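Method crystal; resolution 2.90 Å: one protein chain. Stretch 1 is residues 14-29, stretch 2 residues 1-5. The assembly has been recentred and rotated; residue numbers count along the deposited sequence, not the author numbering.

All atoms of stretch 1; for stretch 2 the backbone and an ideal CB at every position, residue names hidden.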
ATOM      1  N   GLU A  14      21.148  -7.889   5.156  1.00 17.98           N
ATOM      2  CA  GLU A  14      20.447  -6.827   4.459  1.00 12.62           C
ATOM      3  C   GLU A  14      19.044  -7.207   4.010  1.00 17.87           C
ATOM      4  O   GLU A  14      18.797  -8.327   3.560  1.00 17.95           O
ATOM      5  CB  GLU A  14      21.263  -6.375   3.243  1.00  8.86           C
ATOM      6  CG  GLU A  14      20.423  -5.967   2.029  1.00 17.22           C
ATOM      7  CD  GLU A  14      21.265  -5.497   0.859  1.00 25.56           C
ATOM      8  OE1 GLU A  14      22.485  -5.776   0.856  1.00 23.90           O
ATOM      9  OE2 GLU A  14      20.703  -4.862  -0.062  1.00 23.90           O
ATOM     10  N   ILE A  15      18.129  -6.253   4.147  1.00 11.21           N
ATOM     11  CA  ILE A  15      16.758  -6.427   3.717  1.00 13.75           C
ATOM     12  C   ILE A  15      16.475  -5.250   2.794  1.00 14.48           C
ATOM     13  O   ILE A  15      16.609  -4.095   3.184  1.00 25.17           O
ATOM     14  CB  ILE A  15      15.764  -6.398   4.891  1.00 16.68           C
ATOM     15  CG1 ILE A  15      16.085  -7.517   5.885  1.00 20.83           C
ATOM     16  CG2 ILE A  15      14.350  -6.592   4.363  1.00 16.34           C
ATOM     17  CD1 ILE A  15      15.096  -7.644   7.032  1.00  1.00           C
ATOM     18  N   LYS A  16      16.114  -5.556   1.558  1.00 10.53           N
ATOM     19  CA  LYS A  16      15.813  -4.541   0.568  1.00 15.50           C
ATOM     20  C   LYS A  16      14.300  -4.510   0.429  1.00 24.63           C
ATOM     21  O   LYS A  16      13.686  -5.509   0.048  1.00 30.92           O
ATOM     22  CB  LYS A  16      16.469  -4.905  -0.764  1.00 26.41           C
ATOM     23  CG  LYS A  16      16.199  -3.914  -1.886  1.00 46.39           C
ATOM     24  CD  LYS A  16      16.914  -4.310  -3.170  1.00 58.50           C
ATOM     25  CE  LYS A  16      18.426  -4.382  -2.968  1.00 59.21           C
ATOM     26  NZ  LYS A  16      19.166  -4.740  -4.216  1.00 73.05           N
ATOM     27  N   LEU A  17      13.703  -3.360   0.734  1.00 25.11           N
ATOM     28  CA  LEU A  17      12.250  -3.215   0.691  1.00 18.53           C
ATOM     29  C   LEU A  17      11.732  -1.891   0.150  1.00 13.93           C
ATOM     30  O   LEU A  17      12.490  -0.966  -0.103  1.00 18.95           O
ATOM     31  CB  LEU A  17      11.696  -3.449   2.099  1.00 13.78           C
ATOM     32  CG  LEU A  17      12.580  -2.866   3.207  1.00 10.91           C
ATOM     33  CD1 LEU A  17      12.552  -1.342   3.144  1.00 14.84           C
ATOM     34  CD2 LEU A  17      12.096  -3.356   4.556  1.00  9.85           C
ATOM     35  N   ILE A  18      10.419  -1.816  -0.016  1.00 20.17           N
ATOM     36  CA  ILE A  18       9.768  -0.612  -0.518  1.00 20.61           C
ATOM     37  C   ILE A  18       8.502  -0.287   0.280  1.00 21.43           C
ATOM     38  O   ILE A  18       7.573  -1.094   0.340  1.00 16.79           O
ATOM     39  CB  ILE A  18       9.335  -0.776  -1.980  1.00 15.26           C
ATOM     40  CG1 ILE A  18      10.522  -1.184  -2.839  1.00 24.81           C
ATOM     41  CG2 ILE A  18       8.733   0.521  -2.486  1.00 14.19           C
ATOM     42  CD1 ILE A  18      10.138  -1.421  -4.286  1.00  9.50           C
ATOM     43  N   PRO A  19       8.451   0.901   0.909  1.00 22.56           N
ATOM     44  CA  PRO A  19       7.256   1.263   1.680  1.00 15.37           C
ATOM     45  C   PRO A  19       6.199   1.726   0.681  1.00  7.14           C
ATOM     46  O   PRO A  19       6.497   2.497  -0.229  1.00 18.11           O
ATOM     47  CB  PRO A  19       7.765   2.376   2.594  1.00  5.14           C
ATOM     48  CG  PRO A  19       8.785   3.056   1.742  1.00 13.28           C
ATOM     49  CD  PRO A  19       9.509   1.919   1.055  1.00 11.25           C
ATOM     50  N   GLU A  20       4.973   1.236   0.834  1.00 16.08           N
ATOM     51  CA  GLU A  20       3.887   1.577  -0.088  1.00 12.92           C
ATOM     52  C   GLU A  20       2.806   2.450   0.555  1.00 18.41           C
ATOM     53  O   GLU A  20       1.886   2.913  -0.113  1.00 13.47           O
ATOM     54  CB  GLU A  20       3.244   0.287  -0.608  1.00  8.94           C
ATOM     55  CG  GLU A  20       4.215  -0.706  -1.239  1.00 18.82           C
ATOM     56  CD  GLU A  20       3.583  -2.063  -1.517  1.00 16.13           C
ATOM     57  OE1 GLU A  20       3.349  -2.825  -0.557  1.00 11.32           O
ATOM     58  OE2 GLU A  20       3.313  -2.369  -2.699  1.00 23.96           O
ATOM     59  N   THR A  21       2.917   2.662   1.858  1.00 16.77           N
ATOM     60  CA  THR A  21       1.939   3.456   2.578  1.00 11.62           C
ATOM     61  C   THR A  21       2.593   4.299   3.659  1.00 15.96           C
ATOM     62  O   THR A  21       3.738   4.051   4.045  1.00 15.59           O
ATOM     63  CB  THR A  21       0.885   2.554   3.252  1.00  9.44           C
ATOM     64  OG1 THR A  21       1.508   1.760   4.268  1.00 16.55           O
ATOM     65  CG2 THR A  21       0.256   1.643   2.237  1.00  1.00           C
ATOM     66  N   LEU A  22       1.859   5.292   4.148  1.00  9.58           N
ATOM     67  CA  LEU A  22       2.382   6.141   5.199  1.00 10.30           C
ATOM     68  C   LEU A  22       2.610   5.290   6.454  1.00 15.99           C
ATOM     69  O   LEU A  22       3.473   5.608   7.274  1.00 17.24           O
ATOM     70  CB  LEU A  22       1.422   7.300   5.462  1.00  9.26           C
ATOM     71  CG  LEU A  22       1.216   8.215   4.241  1.00 11.27           C
ATOM     72  CD1 LEU A  22       0.337   9.388   4.619  1.00 11.76           C
ATOM     73  CD2 LEU A  22       2.551   8.714   3.724  1.00  1.18           C
ATOM     74  N   ASP A  23       1.850   4.200   6.584  1.00  9.61           N
ATOM     75  CA  ASP A  23       2.001   3.268   7.711  1.00  1.14           C
ATOM     76  C   ASP A  23       3.424   2.713   7.637  1.00 11.50           C
ATOM     77  O   ASP A  23       4.177   2.715   8.618  1.00  6.06           O
ATOM     78  CB  ASP A  23       1.036   2.077   7.583  1.00 13.21           C
ATOM     79  CG  ASP A  23      -0.422   2.458   7.768  1.00 28.23           C
ATOM     80  OD1 ASP A  23      -0.736   3.662   7.807  1.00 36.79           O
ATOM     81  OD2 ASP A  23      -1.266   1.540   7.866  1.00 21.37           O
ATOM     82  N   ASP A  24       3.767   2.225   6.447  1.00 12.25           N
ATOM     83  CA  ASP A  24       5.071   1.641   6.182  1.00  3.46           C
ATOM     84  C   ASP A  24       6.163   2.649   6.495  1.00  9.48           C
ATOM     85  O   ASP A  24       7.091   2.366   7.255  1.00 10.46           O
ATOM     86  CB  ASP A  24       5.175   1.226   4.710  1.00 13.98           C
ATOM     87  CG  ASP A  24       4.336   0.001   4.361  1.00 16.01           C
ATOM     88  OD1 ASP A  24       4.130  -0.232   3.146  1.00  9.00           O
ATOM     89  OD2 ASP A  24       3.902  -0.733   5.275  1.00 11.80           O
ATOM     90  N   LEU A  25       6.043   3.830   5.901  1.00  7.17           N
ATOM     91  CA  LEU A  25       7.021   4.889   6.100  1.00  8.71           C
ATOM     92  C   LEU A  25       7.189   5.204   7.584  1.00 11.61           C
ATOM     93  O   LEU A  25       8.303   5.410   8.068  1.00  9.48           O
ATOM     94  CB  LEU A  25       6.589   6.142   5.343  1.00  9.73           C
ATOM     95  CG  LEU A  25       7.724   7.119   5.039  1.00 17.66           C
ATOM     96  CD1 LEU A  25       8.774   6.409   4.205  1.00 13.61           C
ATOM     97  CD2 LEU A  25       7.185   8.335   4.299  1.00 23.25           C
ATOM     98  N   TRP A  26       6.076   5.231   8.308  1.00  8.98           N
ATOM     99  CA  TRP A  26       6.110   5.508   9.736  1.00 11.55           C
ATOM    100  C   TRP A  26       6.851   4.390  10.488  1.00 15.86           C
ATOM    101  O   TRP A  26       7.632   4.660  11.406  1.00 12.81           O
ATOM    102  CB  TRP A  26       4.683   5.653  10.284  1.00  3.15           C
ATOM    103  CG  TRP A  26       4.647   6.048  11.713  1.00  1.00           C
ATOM    104  CD1 TRP A  26       4.753   7.309  12.215  1.00  7.19           C
ATOM    105  CD2 TRP A  26       4.566   5.173  12.842  1.00  6.86           C
ATOM    106  NE1 TRP A  26       4.745   7.279  13.588  1.00  9.24           N
ATOM    107  CE2 TRP A  26       4.631   5.980  14.002  1.00  1.00           C
ATOM    108  CE3 TRP A  26       4.452   3.782  12.988  1.00  5.77           C
ATOM    109  CZ2 TRP A  26       4.588   5.446  15.292  1.00  1.00           C
ATOM    110  CZ3 TRP A  26       4.411   3.249  14.272  1.00  6.62           C
ATOM    111  CH2 TRP A  26       4.477   4.081  15.407  1.00  5.61           C
ATOM    112  N   HIS A  27       6.621   3.136  10.104  1.00 10.14           N
ATOM    113  CA  HIS A  27       7.299   2.035  10.788  1.00 14.88           C
ATOM    114  C   HIS A  27       8.792   2.000  10.504  1.00  9.24           C
ATOM    115  O   HIS A  27       9.596   1.764  11.407  1.00  5.27           O
ATOM    116  CB  HIS A  27       6.667   0.691  10.416  1.00  9.48           C
ATOM    117  CG  HIS A  27       5.303   0.477  11.006  1.00 23.91           C
ATOM    118  ND1 HIS A  27       5.054   0.579  12.359  1.00 22.15           N
ATOM    119  CD2 HIS A  27       4.120   0.161  10.431  1.00  7.51           C
ATOM    120  CE1 HIS A  27       3.776   0.337  12.589  1.00 10.84           C
ATOM    121  NE2 HIS A  27       3.187   0.081  11.436  1.00 20.73           N
ATOM    122  N   LEU A  28       9.160   2.239   9.248  1.00 11.60           N
ATOM    123  CA  LEU A  28      10.565   2.241   8.844  1.00  7.88           C
ATOM    124  C   LEU A  28      11.378   3.245   9.651  1.00 12.55           C
ATOM    125  O   LEU A  28      12.543   3.000   9.967  1.00 16.41           O
ATOM    126  CB  LEU A  28      10.684   2.571   7.355  1.00 13.10           C
ATOM    127  CG  LEU A  28      10.201   1.535   6.335  1.00 10.94           C
ATOM    128  CD1 LEU A  28      10.117   2.169   4.958  1.00  8.57           C
ATOM    129  CD2 LEU A  28      11.151   0.342   6.321  1.00  7.14           C
ATOM    130  N   ARG A  29      10.754   4.376   9.981  1.00 11.39           N
ATOM    131  CA  ARG A  29      11.393   5.432  10.762  1.00  7.68           C
ATOM    132  C   ARG A  29      11.858   4.935  12.132  1.00 12.05           C
ATOM    133  O   ARG A  29      12.840   5.431  12.677  1.00 15.94           O
ATOM    134  CB  ARG A  29      10.427   6.611  10.930  1.00 11.09           C
ATOM    135  CG  ARG A  29      10.980   7.793  11.716  1.00 12.14           C
ATOM    136  CD  ARG A  29      10.894   7.567  13.207  1.00  1.00           C
ATOM    137  NE  ARG A  29      11.503   8.655  13.975  1.00 26.72           N
ATOM    138  CZ  ARG A  29      12.750   8.665  14.446  1.00 13.08           C
ATOM    139  NH1 ARG A  29      13.560   7.641  14.235  1.00 20.61           N
ATOM    140  NH2 ARG A  29      13.181   9.702  15.158  1.00 16.69           N
ATOM    141  N   UNK A   1       3.959  -2.591   1.883  1.00  4.08           N
ATOM    142  CA  UNK A   1       5.387  -2.905   2.128  1.00 16.64           C
ATOM    143  C   UNK A   1       5.817  -4.077   1.262  1.00 15.35           C
ATOM    144  O   UNK A   1       5.289  -5.178   1.381  1.00 20.68           O
ATOM    145  CB  UNK A   1       5.635  -3.225   3.603  1.00 16.64           C
ATOM    146  N   UNK A   2       6.773  -3.831   0.380  1.00 25.01           N
ATOM    147  CA  UNK A   2       7.291  -4.879  -0.483  1.00 24.48           C
ATOM    148  C   UNK A   2       8.682  -5.277  -0.005  1.00 27.89           C
ATOM    149  O   UNK A   2       9.522  -4.420   0.293  1.00 20.92           O
ATOM    150  CB  UNK A   2       7.325  -4.421  -1.942  1.00 24.48           C
ATOM    151  N   UNK A   3       8.919  -6.578   0.087  1.00 22.26           N
ATOM    152  CA  UNK A   3      10.224  -7.054   0.490  1.00 16.23           C
ATOM    153  C   UNK A   3      10.860  -7.597  -0.780  1.00 22.36           C
ATOM    154  O   UNK A   3      10.534  -8.694  -1.234  1.00 18.77           O
ATOM    155  CB  UNK A   3      10.145  -8.105   1.599  1.00 16.23           C
ATOM    156  N   UNK A   4      11.747  -6.801  -1.367  1.00 21.02           N
ATOM    157  CA  UNK A   4      12.428  -7.177  -2.597  1.00 16.66           C
ATOM    158  C   UNK A   4      13.351  -8.366  -2.393  1.00 17.81           C
ATOM    159  O   UNK A   4      13.377  -9.287  -3.207  1.00 25.58           O
ATOM    160  CB  UNK A   4      13.223  -5.990  -3.144  1.00 16.66           C
ATOM    161  N   UNK A   5      14.109  -8.342  -1.302  1.00 10.10           N
ATOM    162  CA  UNK A   5      15.024  -9.428  -1.003  1.00 17.98           C
ATOM    163  C   UNK A   5      15.700  -9.276   0.355  1.00 22.67           C
ATOM    164  O   UNK A   5      15.764  -8.184   0.917  1.00 22.99           O
ATOM    165  CB  UNK A   5      16.087  -9.523  -2.100  1.00 17.98           C
TER

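Position 1 opens the chain, and its amino group is the main feature visible there: N lies 2.5 Å from Glu20 OE1 and 2.7 Å from Asp24 OD1. A charged terminus between two carboxylates makes two salt bridges, whatever the side chain. CA-to-CB points away from stretch 1 overall, yet CB stays 3.4 Å from Asp24 OD1, and beyond it lie carbon atoms of Leu17, Pro19 and Leu28. A long, flexible apolar side chain, or a shorter one such as leucine, would suit this path. The residue is Met1. With chi1 t and chi2 and chi3 p, it brings SD to 3.9 Å from Pro19 CA and CE to 3.8 Å from Leu28 CG, so the terminus is tied to the start of the helix by charge and to its later turn by apolar contact.

Position 2 pairs with Ile18 in antiparallel fashion, its N donating to Ile18 O (2.9 Å) and its O accepting from Ile18 N (2.8 Å). CB lies on the same sheet face as Ile18 and 4.4 Å from Glu20 CD. A carboxylate this near favours a donor: glutamine, lysine, arginine or perhaps a hydroxyl. It is Gln2, whose NE2 donates to Glu20 OE2 at 3.0 Å.

At position 3, a non-hydrogen-bonded pair with Leu17, CB shares the face of the Leu17 side chain, 4.9 Å from Leu17 CB and 5.3 Å from Ile15 CG2. These carbons invite an aliphatic residue such as valine, leucine or isoleucine. Ile3 fills the role: CD1 packs 3.8 Å from Leu17 CB, while CG2 approaches Ile15 CG2 at 4.2 Å.

Position 4 breaks the alternation. Its phi/psi of -66/-44 is helical rather than extended, and the register shifts by one here, forming a beta bulge. CB points toward stretch 1, only 3.3 Å from Lys16 O, so a compact side chain, such as alanine, valine or threonine, seems suitable. Val4 places CG2 4.1 Å from Ile18 CG1; its N makes a weak hydrogen bond to Lys16 O (2.7 Å).

At position 5 regular pairing resumes opposite Lys16. Its N donates to Lys16 O at 3.2 Å, and Lys16 N donates to its O at 2.7 Å. CB lies on the face of the Lys16 side chain, so an acidic residue is attractive, though polar or aliphatic ones could lie along the lysine's methylenes. Glu5 packs CG 3.8 Å from Lys16 CB; its OE2 remains 4.1 Å from Lys16 NZ, beyond a salt bridge.

Stretch 2 1-5: MQIVE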
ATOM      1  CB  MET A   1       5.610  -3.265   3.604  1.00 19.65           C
ATOM      2  CG  MET A   1       7.079  -3.432   3.997  1.00 26.89           C
ATOM      3  SD  MET A   1       8.019  -1.894   3.828  1.00 29.97           S
ATOM      4  CE  MET A   1       7.678  -1.126   5.401  1.00 10.01           C
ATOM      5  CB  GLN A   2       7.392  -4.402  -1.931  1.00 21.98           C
ATOM      6  CG  GLN A   2       6.082  -4.312  -2.682  1.00 28.30           C
ATOM      7  CD  GLN A   2       6.292  -3.907  -4.135  1.00 50.26           C
ATOM      8  OE1 GLN A   2       7.054  -4.551  -4.861  1.00 53.11           O
ATOM      9  NE2 GLN A   2       5.624  -2.835  -4.563  1.00 40.42           N
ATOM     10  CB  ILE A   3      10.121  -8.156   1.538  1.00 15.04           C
ATOM     11  CG1 ILE A   3       9.263  -7.667   2.710  1.00 17.14           C
ATOM     12  CG2 ILE A   3      11.519  -8.545   2.014  1.00 22.16           C
ATOM     13  CD1 ILE A   3       9.769  -6.402   3.383  1.00 18.81           C
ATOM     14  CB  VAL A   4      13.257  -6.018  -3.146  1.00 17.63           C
ATOM     15  CG1 VAL A   4      13.930  -6.440  -4.429  1.00  6.85           C
ATOM     16  CG2 VAL A   4      12.364  -4.804  -3.375  1.00 19.94           C
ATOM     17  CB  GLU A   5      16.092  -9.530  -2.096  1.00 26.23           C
ATOM     18  CG  GLU A   5      17.051  -8.358  -2.135  1.00 33.18           C
ATOM     19  CD  GLU A   5      18.144  -8.532  -3.166  1.00 46.97           C
ATOM     20  OE1 GLU A   5      17.822  -8.621  -4.372  1.00 56.40           O
ATOM     21  OE2 GLU A   5      19.328  -8.579  -2.768  1.00 61.63           O
TER
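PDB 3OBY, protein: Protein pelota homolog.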